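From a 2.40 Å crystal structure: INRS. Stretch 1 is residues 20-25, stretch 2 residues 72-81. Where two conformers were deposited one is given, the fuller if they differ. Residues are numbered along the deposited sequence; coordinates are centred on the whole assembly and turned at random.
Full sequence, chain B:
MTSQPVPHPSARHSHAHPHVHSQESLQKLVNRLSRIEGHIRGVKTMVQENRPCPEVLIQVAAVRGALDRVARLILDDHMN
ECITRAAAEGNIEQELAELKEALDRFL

Stretch 1 20-25: VHSQES
Stretch 2 72-81: RLILDDHMNE

An extended segment, residues 20-25, lies along one side of a helix, residues 72-81, and runs against the helix direction: His21 sits near Asn80 (CA to CA 8.3 Å), Gln23 near Asp77 (CA to CA 5.9 Å) and Glu24 near Leu73 (CA to CA 7.3 Å). The helix begins earlier and continues later in the chain, with regular i to i+4 backbone bonds such as Asp77 N to Leu73 O (3.2 Å) and Glu81 N to Asp77 O (3.0 Å). The segment has no regular secondary structure; its phi/psi values run from -110/128 at Val20 to -64/151 at Ser25. Together the two bury 329 Å².

Val20 leads in without touching the helix. His21 (phi/psi -57/131) makes the largest contribution from its stretch. Its CB points toward the helix, and chi1 t with chi2 near 85° carries the ring to Asp77, whose OD1 lies near the ring plane, 3.0 Å from His21 NE2. Asn80 (chi1 t, chi2 34°) packs obliquely against the same ring: its CB is 4.2 Å from the ring centroid, an off-centre CH-pi contact, and its ND2 is 3.2 Å from His21 CD2. Water 1 joins the two side chains, 3.0 Å from His21 NE2 and accepting a hydrogen bond from Asn80 ND2 at 3.2 Å. An imidazole suits this place because it offers both a polar edge and a flat surface for packing; its ND1 is satisfied elsewhere in the structure.

Ser22 (-123/125) turns its CB away, as befits a small polar residue on the exposed side. Gln23 (-44/124) points sideways, with chi1 and chi2 both t, and its poorly ordered side chain adds little; its CA passes 3.4 Å from Asp77 OD1.

At Glu24 (-63/127) the backbone itself is held: Glu24 N donates a weak hydrogen bond to Asp77 OD2, at 3.3 Å and 133°. Asp77, with chi1 m and chi2 -24°, therefore meets His21 through OD1 and the Glu24 amide through OD2, a pairing that a short, forked carboxylate provides. Glu24's CB points toward the helix; with chi1 and chi2 m and chi3 -73°, the folded side chain brings OE1 within 3.3 Å of Leu73 CD1. Leu73 (chi1 m, chi2 t) gives this end a nonpolar surface. One turn on, Asp76 is held by a salt bridge from Arg72 NE to Asp76 OD1 (2.9 Å).

Ser25 turns away from this helix and takes the N-cap position of the helix that follows it.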

# COMPACT_ATOMS: atom_id res chain seq x y z
N VAL B 20 -22.97 6.60 16.41
CA VAL B 20 -23.32 7.90 15.85
C VAL B 20 -22.02 8.72 15.90
O VAL B 20 -21.37 8.77 16.95
CB VAL B 20 -24.44 8.57 16.69
CG1 VAL B 20 -24.41 10.10 16.58
CG2 VAL B 20 -25.80 7.99 16.30
N HIS B 21 -21.61 9.31 14.78
CA HIS B 21 -20.26 9.89 14.65
C HIS B 21 -20.01 10.92 15.73
O HIS B 21 -20.88 11.76 15.97
CB HIS B 21 -20.04 10.53 13.26
CG HIS B 21 -18.73 11.26 13.14
ND1 HIS B 21 -17.55 10.63 12.79
CD2 HIS B 21 -18.41 12.57 13.33
CE1 HIS B 21 -16.56 11.51 12.79
NE2 HIS B 21 -17.05 12.69 13.12
N SER B 22 -18.86 10.81 16.41
CA SER B 22 -18.33 11.88 17.29
C SER B 22 -16.92 12.31 16.88
O SER B 22 -16.00 11.49 16.75
CB SER B 22 -18.38 11.50 18.79
OG SER B 22 -18.33 10.09 19.00
N GLN B 23 -16.77 13.61 16.64
CA GLN B 23 -15.47 14.25 16.51
C GLN B 23 -14.57 13.73 17.60
O GLN B 23 -14.96 13.72 18.77
CB GLN B 23 -15.62 15.78 16.66
CG GLN B 23 -14.33 16.58 16.48
CD GLN B 23 -14.46 18.00 16.99
OE1 GLN B 23 -14.45 18.25 18.21
NE2 GLN B 23 -14.59 18.95 16.07
N GLU B 24 -13.42 13.19 17.19
CA GLU B 24 -12.27 12.98 18.09
C GLU B 24 -11.74 14.29 18.63
O GLU B 24 -11.39 15.17 17.86
CB GLU B 24 -11.12 12.27 17.36
CG GLU B 24 -11.25 10.76 17.33
CD GLU B 24 -10.57 10.11 18.53
OE1 GLU B 24 -9.33 10.08 18.56
OE2 GLU B 24 -11.29 9.63 19.42
N SER B 25 -11.61 14.39 19.95
CA SER B 25 -11.20 15.62 20.59
C SER B 25 -9.77 15.90 20.11
O SER B 25 -9.07 14.98 19.70
CB SER B 25 -11.26 15.43 22.12
OG SER B 25 -10.69 16.51 22.82
N ARG B 72 -6.77 8.03 9.56
CA ARG B 72 -8.15 7.69 9.25
C ARG B 72 -9.13 8.49 10.13
O ARG B 72 -10.13 8.99 9.64
CB ARG B 72 -8.33 6.17 9.38
CG ARG B 72 -9.68 5.63 9.00
CD ARG B 72 -10.18 6.12 7.64
NE ARG B 72 -11.65 6.13 7.66
CZ ARG B 72 -12.41 5.05 7.49
NH1 ARG B 72 -11.88 3.88 7.17
NH2 ARG B 72 -13.73 5.16 7.58
N LEU B 73 -8.79 8.73 11.38
CA LEU B 73 -9.64 9.51 12.25
C LEU B 73 -9.73 10.95 11.81
O LEU B 73 -10.77 11.59 11.93
CB LEU B 73 -9.13 9.48 13.70
CG LEU B 73 -9.37 8.17 14.47
CD1 LEU B 73 -8.70 8.27 15.83
CD2 LEU B 73 -10.86 7.85 14.63
N ILE B 74 -8.62 11.49 11.35
CA ILE B 74 -8.57 12.90 10.93
C ILE B 74 -9.39 13.10 9.66
O ILE B 74 -10.12 14.09 9.52
CB ILE B 74 -7.11 13.36 10.65
CG1 ILE B 74 -6.32 13.41 11.96
CG2 ILE B 74 -7.10 14.73 9.99
CD1 ILE B 74 -4.82 13.39 11.77
N LEU B 75 -9.26 12.13 8.77
CA LEU B 75 -10.06 12.08 7.57
C LEU B 75 -11.56 11.94 7.81
O LEU B 75 -12.36 12.59 7.14
CB LEU B 75 -9.57 10.95 6.67
CG LEU B 75 -10.27 10.80 5.33
CD1 LEU B 75 -9.91 11.97 4.43
CD2 LEU B 75 -9.89 9.47 4.67
N ASP B 76 -11.96 11.05 8.71
CA ASP B 76 -13.38 10.90 9.06
C ASP B 76 -14.00 12.21 9.53
O ASP B 76 -15.07 12.58 9.06
CB ASP B 76 -13.55 9.85 10.14
CG ASP B 76 -13.45 8.43 9.59
OD1 ASP B 76 -13.46 8.30 8.33
OD2 ASP B 76 -13.38 7.48 10.43
N ASP B 77 -13.29 12.95 10.40
CA ASP B 77 -13.78 14.24 10.89
C ASP B 77 -13.88 15.27 9.78
O ASP B 77 -14.85 15.99 9.71
CB ASP B 77 -12.92 14.78 12.06
CG ASP B 77 -13.08 13.96 13.35
OD1 ASP B 77 -14.12 13.29 13.52
OD2 ASP B 77 -12.17 13.97 14.21
N HIS B 78 -12.87 15.33 8.92
CA HIS B 78 -12.92 16.17 7.72
C HIS B 78 -14.14 15.87 6.82
O HIS B 78 -14.91 16.78 6.48
CB HIS B 78 -11.63 16.02 6.94
CG HIS B 78 -11.50 16.97 5.79
ND1 HIS B 78 -11.15 18.30 5.95
CD2 HIS B 78 -11.69 16.79 4.46
CE1 HIS B 78 -11.16 18.90 4.77
NE2 HIS B 78 -11.51 18.01 3.86
N MET B 79 -14.33 14.60 6.50
CA MET B 79 -15.46 14.11 5.70
C MET B 79 -16.78 14.55 6.29
O MET B 79 -17.67 14.99 5.57
CB MET B 79 -15.50 12.57 5.62
CG MET B 79 -15.05 11.94 4.30
SD MET B 79 -15.48 10.18 4.14
CE MET B 79 -14.98 9.53 5.75
N ASN B 80 -16.90 14.34 7.61
CA ASN B 80 -18.05 14.80 8.37
C ASN B 80 -18.33 16.29 8.20
O ASN B 80 -19.47 16.66 7.91
CB ASN B 80 -17.93 14.44 9.85
CG ASN B 80 -19.15 14.87 10.65
OD1 ASN B 80 -20.27 14.85 10.16
ND2 ASN B 80 -18.92 15.32 11.86
N GLU B 81 -17.31 17.15 8.34
CA GLU B 81 -17.49 18.59 8.08
C GLU B 81 -17.91 18.86 6.64
O GLU B 81 -18.80 19.66 6.41
CB GLU B 81 -16.26 19.42 8.38
CG GLU B 81 -15.84 19.36 9.84
CD GLU B 81 -14.49 20.02 10.08
OE1 GLU B 81 -13.92 20.56 9.10
OE2 GLU B 81 -14.03 19.98 11.25
O HOH W 1 -16.05 15.57 13.14